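Glycoside hydrolase family protein (Novosphingobium sp. PP1Y, PDB 6Q2F) hydrolyses alpha-L-rhamnosides as an alpha-L-rhamnosidase, probably releasing terminal alpha-L-rhamnose from its substrates. Local coordinates at residues Gly64-Lys68 / Asp69-Lys73; His453-Pro456 / Pro457-Gly461; Tyr526-Arg529 / Pro530-Ala534; Val1094-Thr1097 / Trp1098-Leu1102. One frame throughout, in Å; residues are numbered along the deposited sequence.

Contact 1. Residues Gly64-Lys68 / Asp69-Lys73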
loop_
_atom_site.group_PDB
_atom_site.type_symbol
_atom_site.label_atom_id
_atom_site.label_comp_id
_atom_site.label_asym_id
_atom_site.label_seq_id
_atom_site.Cartn_x
_atom_site.Cartn_y
_atom_site.Cartn_z
ATOM N N GLY A 64 26.763 0.506 -3.452
ATOM C CA GLY A 64 27.921 0.198 -4.268
ATOM C C GLY A 64 28.567 -1.158 -4.004
ATOM O O GLY A 64 29.550 -1.497 -4.680
ATOM N N ASN A 65 28.063 -1.944 -3.048
ATOM C CA ASN A 65 28.606 -3.279 -2.777
ATOM C C ASN A 65 28.125 -4.247 -3.856
ATOM O O ASN A 65 27.130 -4.961 -3.699
ATOM C CB ASN A 65 28.184 -3.743 -1.390
ATOM C CG ASN A 65 29.010 -3.098 -0.292
ATOM O OD1 ASN A 65 30.210 -3.292 -0.233
ATOM N ND2 ASN A 65 28.363 -2.337 0.581
ATOM N N ILE A 66 28.862 -4.287 -4.968
ATOM C CA ILE A 66 28.408 -4.936 -6.198
ATOM C C ILE A 66 29.600 -5.573 -6.885
ATOM O O ILE A 66 30.630 -4.923 -7.064
ATOM C CB ILE A 66 27.774 -3.924 -7.176
ATOM C CG1 ILE A 66 26.661 -3.107 -6.513
ATOM C CG2 ILE A 66 27.287 -4.622 -8.432
ATOM C CD1 ILE A 66 26.547 -1.678 -7.109
ATOM N N THR A 67 29.462 -6.832 -7.302
ATOM C CA THR A 67 30.434 -7.429 -8.211
ATOM C C THR A 67 29.691 -8.273 -9.238
ATOM O O THR A 67 28.616 -8.816 -8.960
ATOM C CB THR A 67 31.483 -8.319 -7.521
ATOM O OG1 THR A 67 30.853 -9.471 -6.962
ATOM C CG2 THR A 67 32.259 -7.574 -6.425
ATOM N N LYS A 68 30.291 -8.401 -10.427
ATOM C CA LYS A 68 29.742 -9.310 -11.427
ATOM C C LYS A 68 29.783 -10.753 -10.944
ATOM O O LYS A 68 28.860 -11.529 -11.206
ATOM C CB LYS A 68 30.498 -9.152 -12.738
ATOM C CG LYS A 68 29.997 -7.947 -13.557
ATOM C CD LYS A 68 31.123 -7.332 -14.356
ATOM C CE LYS A 68 31.036 -7.767 -15.793
ATOM N NZ LYS A 68 32.237 -7.357 -16.539
ATOM N N ASP A 69 30.854 -11.129 -10.246
ATOM C CA ASP A 69 30.947 -12.481 -9.723
ATOM C C ASP A 69 29.761 -12.800 -8.833
ATOM O O ASP A 69 29.167 -13.875 -8.943
ATOM C CB ASP A 69 32.249 -12.658 -8.959
ATOM C CG ASP A 69 32.340 -14.022 -8.303
ATOM O OD1 ASP A 69 32.494 -15.009 -9.032
ATOM O OD2 ASP A 69 32.251 -14.095 -7.067
ATOM N N GLY A 70 29.390 -11.864 -7.964
ATOM C CA GLY A 70 28.262 -12.081 -7.087
ATOM C C GLY A 70 26.929 -12.065 -7.813
ATOM O O GLY A 70 26.007 -12.794 -7.435
ATOM N N ILE A 71 26.806 -11.236 -8.851
ATOM C CA ILE A 71 25.566 -11.148 -9.611
ATOM C C ILE A 71 25.238 -12.498 -10.236
ATOM O O ILE A 71 24.090 -12.967 -10.197
ATOM C CB ILE A 71 25.679 -10.050 -10.677
ATOM C CG1 ILE A 71 25.684 -8.661 -10.021
ATOM C CG2 ILE A 71 24.545 -10.174 -11.702
ATOM C CD1 ILE A 71 26.026 -7.523 -10.988
ATOM N N ARG A 72 26.246 -13.142 -10.827
ATOM C CA ARG A 72 26.040 -14.452 -11.421
ATOM C C ARG A 72 25.621 -15.475 -10.376
ATOM O O ARG A 72 24.675 -16.239 -10.603
ATOM C CB ARG A 72 27.308 -14.901 -12.138
ATOM C CG ARG A 72 27.366 -16.405 -12.433
ATOM C CD ARG A 72 28.404 -16.658 -13.543
ATOM N NE ARG A 72 27.889 -16.208 -14.838
ATOM C CZ ARG A 72 28.630 -15.982 -15.915
ATOM N NH1 ARG A 72 29.950 -16.127 -15.873
ATOM N NH2 ARG A 72 28.044 -15.601 -17.035
ATOM N N LYS A 73 26.323 -15.515 -9.229
ATOM C CA LYS A 73 25.975 -16.478 -8.190
ATOM C C LYS A 73 24.595 -16.189 -7.602
ATOM O O LYS A 73 23.853 -17.120 -7.270
ATOM C CB LYS A 73 27.040 -16.490 -7.099
ATOM C CG LYS A 73 28.396 -17.005 -7.575
ATOM C CD LYS A 73 29.518 -16.553 -6.639
ATOM C CE LYS A 73 30.837 -17.226 -6.987
ATOM N NZ LYS A 73 31.932 -16.763 -6.060
#
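Thr67 is the N-cap of helix 68-81, and its hydroxyl meets Gly70 N in the first turn. The helix follows strand 56-62 of the eight-stranded parallel beta/alpha barrel, so the cap marks the point where the first barrel loop becomes helix. The capping bond, Gly70 N to Thr67 OG1, measures 3.0 Å with an N-H...O angle of 155°. It depends on the Thr67 rotamer: chi1 of 66° sets OG1 between the backbone N and the carbonyl carbon, turned toward the helix start. Thr67 OG1 is also hydrogen-bonded to Pro684 O, which ties the cap to a loop far along the chain, after strand 674-677. A valine in its place would probably leave both Gly70 N and Pro684 O without this partner and let the start of the helix fray.

Regular helical bonds take over at once. Ile71 N reaches Thr67 O at 3.0 Å, and Arg72 N reaches Lys68 O at 3.1 Å.

The apolar part lies on the barrel-facing side, where CG2 of Ile66 rests 4.1 Å from CD1 of Ile71 as the two side chains cross obliquely. Ile71 also packs on Trp59 and Trp61 of strand 56-62, while Ile66 reaches Trp61 and Trp110.

Charged groups occupy the outer part of the turn. Lys68 and Arg72 reach helix 108-124, pairing with Asp112 and Glu120. One turn along the helix, Lys73 bridges Asp69 and also pairs with Asp686; its NZ lies 2.9 Å from Asp69 OD2, on the syn lone pair of that oxygen.

Contact 2. Residues His453-Pro456 / Pro457-Gly461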
loop_
_atom_site.group_PDB
_atom_site.type_symbol
_atom_site.label_atom_id
_atom_site.label_comp_id
_atom_site.label_asym_id
_atom_site.label_seq_id
_atom_site.Cartn_x
_atom_site.Cartn_y
_atom_site.Cartn_z
ATOM N N HIS A 453 14.651 9.087 -3.766
ATOM C CA HIS A 453 15.500 8.443 -2.736
ATOM C C HIS A 453 15.557 6.924 -2.942
ATOM O O HIS A 453 14.655 6.359 -3.568
ATOM C CB HIS A 453 14.969 8.688 -1.321
ATOM C CG HIS A 453 14.738 10.122 -0.977
ATOM N ND1 HIS A 453 15.721 10.924 -0.432
ATOM C CD2 HIS A 453 13.627 10.895 -1.071
ATOM C CE1 HIS A 453 15.230 12.131 -0.217
ATOM N NE2 HIS A 453 13.962 12.140 -0.590
ATOM N N PRO A 454 16.608 6.244 -2.433
ATOM C CA PRO A 454 17.880 6.751 -1.913
ATOM C C PRO A 454 19.000 6.539 -2.926
ATOM O O PRO A 454 19.449 5.413 -3.177
ATOM C CB PRO A 454 18.101 5.902 -0.661
ATOM C CG PRO A 454 17.331 4.553 -0.964
ATOM C CD PRO A 454 16.505 4.785 -2.219
ATOM N N ALA A 455 19.418 7.635 -3.535
ATOM C CA ALA A 455 20.421 7.686 -4.580
ATOM C C ALA A 455 21.584 8.549 -4.119
ATOM O O ALA A 455 21.440 9.362 -3.195
ATOM C CB ALA A 455 19.833 8.275 -5.869
ATOM N N PRO A 456 22.748 8.401 -4.734
ATOM C CA PRO A 456 23.848 9.325 -4.457
ATOM C C PRO A 456 23.494 10.719 -4.940
ATOM O O PRO A 456 22.592 10.878 -5.782
ATOM C CB PRO A 456 25.018 8.733 -5.256
ATOM C CG PRO A 456 24.380 7.916 -6.303
ATOM C CD PRO A 456 23.133 7.357 -5.697
ATOM N N PRO A 457 24.160 11.752 -4.415
ATOM C CA PRO A 457 23.822 13.128 -4.817
ATOM C C PRO A 457 23.776 13.351 -6.318
ATOM O O PRO A 457 22.863 14.033 -6.797
ATOM C CB PRO A 457 24.933 13.951 -4.155
ATOM C CG PRO A 457 25.293 13.141 -2.932
ATOM C CD PRO A 457 25.197 11.719 -3.362
ATOM N N GLU A 458 24.697 12.774 -7.050
ATOM C CA GLU A 458 24.746 12.945 -8.486
ATOM C C GLU A 458 23.535 12.404 -9.220
ATOM O O GLU A 458 23.282 12.766 -10.317
ATOM C CB GLU A 458 25.998 12.304 -9.062
ATOM C CG GLU A 458 27.187 12.360 -8.143
ATOM C CD GLU A 458 27.182 11.260 -7.115
ATOM O OE1 GLU A 458 27.524 10.111 -7.443
ATOM O OE2 GLU A 458 26.837 11.561 -5.978
ATOM N N ALA A 459 22.827 11.494 -8.602
ATOM C CA ALA A 459 21.662 10.844 -9.185
ATOM C C ALA A 459 20.397 11.223 -8.436
ATOM O O ALA A 459 19.387 10.517 -8.518
ATOM C CB ALA A 459 21.846 9.324 -9.183
ATOM N N THR A 460 20.471 12.299 -7.663
ATOM C CA THR A 460 19.385 12.800 -6.835
ATOM C C THR A 460 18.944 14.138 -7.397
ATOM O O THR A 460 19.787 14.996 -7.675
ATOM C CB THR A 460 19.843 12.978 -5.380
ATOM O OG1 THR A 460 20.061 11.698 -4.789
ATOM C CG2 THR A 460 18.795 13.714 -4.574
ATOM N N GLY A 461 17.641 14.313 -7.567
ATOM C CA GLY A 461 17.124 15.583 -8.039
ATOM C C GLY A 461 15.614 15.592 -7.939
ATOM O O GLY A 461 15.001 14.667 -7.411
HETATM O O HOH W 1 18.297 10.252 -3.073
#
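Pro456 O is gripped by two donors from the residues that follow it: Ala459 N at 2.9 Å and the Thr460 hydroxyl, with OG1 at 2.8 Å. They approach from opposite faces of the carbonyl plane and stand 49° and 62° out of it, so neither uses an in-plane lone pair. The first bond closes a beta turn over Pro457 and Glu458. A second turn overlaps it, closed by Thr460 N on Pro457 O, and together they make a short 3-10 segment at 457-458.

Thr460 can reach back because chi1 of -70° holds OG1 beside its own backbone N, anti to the carbonyl carbon. The same hydroxyl accepts from a water, whose oxygen lies 2.9 Å from Thr460 OG1 and in turn accepts from Ala455 N. The water thus links the two arms of the bend.

Small apolar groups fill the inside. CB of Ala455 and CB of Ala459 are 4.0 Å apart, and CG of Pro456 comes within 4.1 Å of that same Ala459 methyl. Glu458, bent at chi2, folds its carboxylate back across the Pro456 ring at about a right angle, with OE2 3.4 Å from CB of Pro456.

The bend lies in the loop between strand 436-447 and helix 469-487. The Asn452 amide holds it at Ala459 O and Gly461 N, and Ala455 and Ala459 touch Pro134 and Tyr105 in loops that follow barrel strands 127-131 and 85-91.

Contact 3. Residues Tyr526-Arg529 / Pro530-Ala534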
loop_
_atom_site.group_PDB
_atom_site.type_symbol
_atom_site.label_atom_id
_atom_site.label_comp_id
_atom_site.label_asym_id
_atom_site.label_seq_id
_atom_site.Cartn_x
_atom_site.Cartn_y
_atom_site.Cartn_z
ATOM N N TYR A 526 -16.406 23.449 -15.345
ATOM C CA TYR A 526 -16.593 24.875 -15.098
ATOM C C TYR A 526 -15.245 25.538 -14.840
ATOM O O TYR A 526 -14.243 24.873 -14.571
ATOM C CB TYR A 526 -17.556 25.150 -13.924
ATOM C CG TYR A 526 -17.102 24.689 -12.529
ATOM C CD1 TYR A 526 -17.231 23.362 -12.133
ATOM C CD2 TYR A 526 -16.587 25.601 -11.598
ATOM C CE1 TYR A 526 -16.833 22.938 -10.851
ATOM C CE2 TYR A 526 -16.190 25.188 -10.306
ATOM C CZ TYR A 526 -16.319 23.861 -9.951
ATOM O OH TYR A 526 -15.932 23.461 -8.679
ATOM N N ASP A 527 -15.245 26.867 -14.932
ATOM C CA ASP A 527 -14.039 27.685 -14.819
ATOM C C ASP A 527 -13.621 27.827 -13.354
ATOM O O ASP A 527 -14.384 28.340 -12.531
ATOM C CB ASP A 527 -14.326 29.052 -15.444
ATOM C CG ASP A 527 -13.077 29.909 -15.608
ATOM O OD1 ASP A 527 -11.999 29.551 -15.084
ATOM O OD2 ASP A 527 -13.192 30.966 -16.266
ATOM N N ALA A 528 -12.405 27.390 -13.020
ATOM C CA ALA A 528 -11.932 27.518 -11.642
ATOM C C ALA A 528 -11.506 28.936 -11.270
ATOM O O ALA A 528 -11.410 29.235 -10.075
ATOM C CB ALA A 528 -10.763 26.563 -11.382
ATOM N N ARG A 529 -11.287 29.826 -12.244
ATOM C CA ARG A 529 -10.696 31.135 -11.956
ATOM C C ARG A 529 -11.434 31.934 -10.886
ATOM O O ARG A 529 -10.767 32.458 -9.978
ATOM C CB ARG A 529 -10.566 31.946 -13.253
ATOM C CG ARG A 529 -9.208 31.743 -13.912
ATOM C CD ARG A 529 -9.302 31.677 -15.440
ATOM N NE ARG A 529 -9.360 32.990 -16.067
ATOM C CZ ARG A 529 -10.402 33.448 -16.758
ATOM N NH1 ARG A 529 -11.482 32.690 -16.918
ATOM N NH2 ARG A 529 -10.361 34.665 -17.295
ATOM N N PRO A 530 -12.763 32.064 -10.909
ATOM C CA PRO A 530 -13.421 32.855 -9.857
ATOM C C PRO A 530 -13.290 32.235 -8.478
ATOM O O PRO A 530 -13.479 32.939 -7.471
ATOM C CB PRO A 530 -14.887 32.905 -10.313
ATOM C CG PRO A 530 -14.856 32.594 -11.772
ATOM C CD PRO A 530 -13.739 31.587 -11.901
ATOM N N TRP A 531 -12.962 30.946 -8.402
ATOM C CA TRP A 531 -12.889 30.224 -7.142
ATOM C C TRP A 531 -11.476 30.119 -6.584
ATOM O O TRP A 531 -11.322 29.815 -5.393
ATOM C CB TRP A 531 -13.486 28.826 -7.318
ATOM C CG TRP A 531 -14.909 28.900 -7.765
ATOM C CD1 TRP A 531 -15.365 28.895 -9.056
ATOM C CD2 TRP A 531 -16.068 29.014 -6.928
ATOM N NE1 TRP A 531 -16.738 28.990 -9.072
ATOM C CE2 TRP A 531 -17.194 29.068 -7.781
ATOM C CE3 TRP A 531 -16.265 29.064 -5.540
ATOM C CZ2 TRP A 531 -18.498 29.174 -7.293
ATOM C CZ3 TRP A 531 -17.558 29.164 -5.053
ATOM C CH2 TRP A 531 -18.660 29.225 -5.929
ATOM N N LEU A 532 -10.451 30.399 -7.391
ATOM C CA LEU A 532 -9.074 30.324 -6.906
ATOM C C LEU A 532 -8.840 31.009 -5.562
ATOM O O LEU A 532 -8.041 30.475 -4.774
ATOM C CB LEU A 532 -8.114 30.899 -7.956
ATOM C CG LEU A 532 -8.110 30.162 -9.296
ATOM C CD1 LEU A 532 -7.093 30.768 -10.238
ATOM C CD2 LEU A 532 -7.840 28.680 -9.100
ATOM N N PRO A 533 -9.473 32.147 -5.225
ATOM C CA PRO A 533 -9.182 32.759 -3.917
ATOM C C PRO A 533 -9.451 31.842 -2.743
ATOM O O PRO A 533 -8.824 32.007 -1.689
ATOM C CB PRO A 533 -10.095 33.992 -3.901
ATOM C CG PRO A 533 -10.253 34.343 -5.328
ATOM C CD PRO A 533 -10.349 33.023 -6.030
ATOM N N ALA A 534 -10.354 30.869 -2.897
ATOM C CA ALA A 534 -10.586 29.887 -1.843
ATOM C C ALA A 534 -9.334 29.085 -1.530
ATOM O O ALA A 534 -9.136 28.661 -0.385
ATOM C CB ALA A 534 -11.724 28.946 -2.246
HETATM O O HOH W 2 -17.038 29.274 -12.541
#
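An Asx turn at Asp527 leads into a short helix-like coil, 530-534, in which Trp531 folds back against Tyr526. In the turn, Asp527 OD1 accepts from Arg529 N at 2.9 Å; the bond is nearly straight (168°), though the donor lies above the carboxylate plane. The other oxygen, OD2, forms a salt bridge with NH1 of Arg529 whose hydrogen-bond geometry is weak. The coil starts with Trp531 N on Ala528 O, 2.9 Å, and Leu532 N adds only weak bonds to Ala528 O and Arg529 O.

The two rings make an offset edge-to-face pair, planes at 84°, with CE2 of Tyr526 4.0 Å from CD1 of Trp531. Tyr526 chi1 of 65° sets its ring between the backbone N and the carbonyl carbon, with the CE2 edge toward the five-membered ring of the indole, and its OH bonds to Asp552 of helix 543-575. A water donates to Asp527 O and is weakly bound by Trp531 NE1.

With an alanine in place of Asp527, Arg529 N would probably lose its acceptor and the guanidinium this carboxylate.

The guanidinium is engaged by two acidic groups, Asp527 at NH1 and Asp414 at NE, which probably balance its charge and limit its rotation.

Contact 4. Residues Val1094-Thr1097 / Trp1098-Leu1102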
loop_
_atom_site.group_PDB
_atom_site.type_symbol
_atom_site.label_atom_id
_atom_site.label_comp_id
_atom_site.label_asym_id
_atom_site.label_seq_id
_atom_site.Cartn_x
_atom_site.Cartn_y
_atom_site.Cartn_z
ATOM N N VAL A 1094 18.445 -31.277 7.804
ATOM C CA VAL A 1094 17.691 -30.256 8.521
ATOM C C VAL A 1094 18.441 -28.938 8.441
ATOM O O VAL A 1094 19.629 -28.866 8.783
ATOM C CB VAL A 1094 17.446 -30.629 9.989
ATOM C CG1 VAL A 1094 16.623 -29.523 10.646
ATOM C CG2 VAL A 1094 16.739 -31.974 10.088
ATOM N N ALA A 1095 17.742 -27.900 8.002
ATOM C CA ALA A 1095 18.251 -26.539 7.966
ATOM C C ALA A 1095 17.527 -25.712 9.020
ATOM O O ALA A 1095 16.317 -25.877 9.225
ATOM C CB ALA A 1095 18.034 -25.910 6.582
ATOM N N ASN A 1096 18.258 -24.816 9.681
ATOM C CA ASN A 1096 17.658 -23.856 10.600
ATOM C C ASN A 1096 18.014 -22.447 10.120
ATOM O O ASN A 1096 18.535 -22.271 9.018
ATOM C CB ASN A 1096 18.120 -24.111 12.033
ATOM C CG ASN A 1096 19.622 -23.994 12.184
ATOM O OD1 ASN A 1096 20.356 -24.020 11.192
ATOM N ND2 ASN A 1096 20.090 -23.880 13.429
ATOM N N THR A 1097 17.727 -21.446 10.951
ATOM C CA THR A 1097 18.046 -20.057 10.642
ATOM C C THR A 1097 19.443 -19.696 11.157
ATOM O O THR A 1097 20.079 -20.445 11.901
ATOM C CB THR A 1097 17.030 -19.101 11.264
ATOM O OG1 THR A 1097 17.117 -19.186 12.694
ATOM C CG2 THR A 1097 15.593 -19.416 10.799
ATOM N N TRP A 1098 19.910 -18.510 10.756
ATOM C CA TRP A 1098 21.179 -17.977 11.249
ATOM C C TRP A 1098 21.125 -17.505 12.688
ATOM O O TRP A 1098 22.172 -17.105 13.212
ATOM C CB TRP A 1098 21.634 -16.791 10.397
ATOM C CG TRP A 1098 22.390 -17.178 9.191
ATOM C CD1 TRP A 1098 21.976 -17.065 7.878
ATOM C CD2 TRP A 1098 23.698 -17.756 9.156
ATOM N NE1 TRP A 1098 22.967 -17.533 7.038
ATOM C CE2 TRP A 1098 24.034 -17.953 7.797
ATOM C CE3 TRP A 1098 24.633 -18.107 10.143
ATOM C CZ2 TRP A 1098 25.261 -18.508 7.401
ATOM C CZ3 TRP A 1098 25.856 -18.648 9.745
ATOM C CH2 TRP A 1098 26.156 -18.845 8.388
ATOM N N VAL A 1099 19.955 -17.530 13.329
ATOM C CA VAL A 1099 19.789 -16.848 14.613
ATOM C C VAL A 1099 20.780 -17.380 15.646
ATOM O O VAL A 1099 21.427 -16.613 16.372
ATOM C CB VAL A 1099 18.334 -16.988 15.100
ATOM C CG1 VAL A 1099 18.188 -16.533 16.547
ATOM C CG2 VAL A 1099 17.401 -16.204 14.193
ATOM N N ASN A 1100 20.906 -18.706 15.732
ATOM C CA ASN A 1100 21.646 -19.309 16.831
ATOM C C ASN A 1100 23.143 -19.065 16.684
ATOM O O ASN A 1100 23.829 -18.794 17.670
ATOM C CB ASN A 1100 21.340 -20.811 16.909
ATOM C CG ASN A 1100 19.944 -21.112 17.459
ATOM O OD1 ASN A 1100 19.190 -20.204 17.812
ATOM N ND2 ASN A 1100 19.600 -22.400 17.534
ATOM N N ARG A 1101 23.673 -19.171 15.461
ATOM C CA ARG A 1101 25.089 -18.876 15.239
ATOM C C ARG A 1101 25.392 -17.397 15.434
ATOM O O ARG A 1101 26.521 -17.038 15.788
ATOM C CB ARG A 1101 25.507 -19.309 13.832
ATOM C CG ARG A 1101 27.008 -19.269 13.600
ATOM C CD ARG A 1101 27.723 -20.206 14.604
ATOM N NE ARG A 1101 28.336 -19.486 15.713
ATOM C CZ ARG A 1101 29.115 -20.046 16.637
ATOM N NH1 ARG A 1101 29.383 -21.339 16.586
ATOM N NH2 ARG A 1101 29.637 -19.309 17.607
ATOM N N LEU A 1102 24.412 -16.531 15.174
ATOM C CA LEU A 1102 24.570 -15.116 15.480
ATOM C C LEU A 1102 24.653 -14.908 16.983
ATOM O O LEU A 1102 25.538 -14.203 17.476
ATOM C CB LEU A 1102 23.404 -14.315 14.891
ATOM C CG LEU A 1102 23.351 -14.101 13.376
ATOM C CD1 LEU A 1102 21.984 -13.569 12.974
ATOM C CD2 LEU A 1102 24.443 -13.109 12.957
HETATM O O HOH W 3 19.150 -21.032 14.487
#
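Thr1097 and Val1099 run alongside each other with their side chains in the same direction, where strand 1086-1095 gives way to helix 1099-1105 in the galactose-binding-like beta sandwich. At chi1 of 65° the Thr1097 hydroxyl stands between its backbone N and carbonyl carbon, facing the helix start. It caps Val1099 N from there, a weak bond of 3.3 Å with an almost straight N-H...O angle of 162°. Val1099 has CG1 anti to its backbone N (chi1 169°), which leaves CG2 alongside the threonine, 3.3 Å from Thr1097 OG1.

The asparagines on this junction are committed to other partners. Their amide nitrogens, Asn1096 ND2 and Asn1100 ND2, stay 4.4 Å apart; Asn1096 spends its amide on Phe1025 O and Gly1027 N, fastening the end of the strand to the segment that leads into strand 1028-1037 of the same chain, while Asn1100 OD1 takes Arg1128 N.

Trp1098 turns the other way. Its indole leaves the cap, donates from NE1 to Gln704 O and meets Trp653 edge-to-face, so the sandwich is joined here to the rest of the enzyme.

Since Thr1097 O and Asn1100 N stand 4.3 Å apart, a water closes the gap, donating to Thr1097 O at 2.8 Å and accepting from Asn1100 N at 3.2 Å.

Overall arrangement
The four contacts follow one another along the chain without nesting or crossing, each a local arrangement: helix starts in contacts 1 and 4, turns in contacts 2 and 3. Contact 1 ends the loop after the first barrel strand and starts a helix. Contact 2 bends the loop between strand 436-447 and helix 469-487, about 8 Å from contact 1 at the nearest atoms, and packs on the loops after strands 85-91 and 127-131. Contact 3 lies in the connection from helix 516-524 to helix 543-575, its centre 56 Å from that of contact 1. Contact 4, in the C-terminal sandwich, lies across the chain's centre from contact 3, 64 Å away between centres, yet only 25 Å from contact 1.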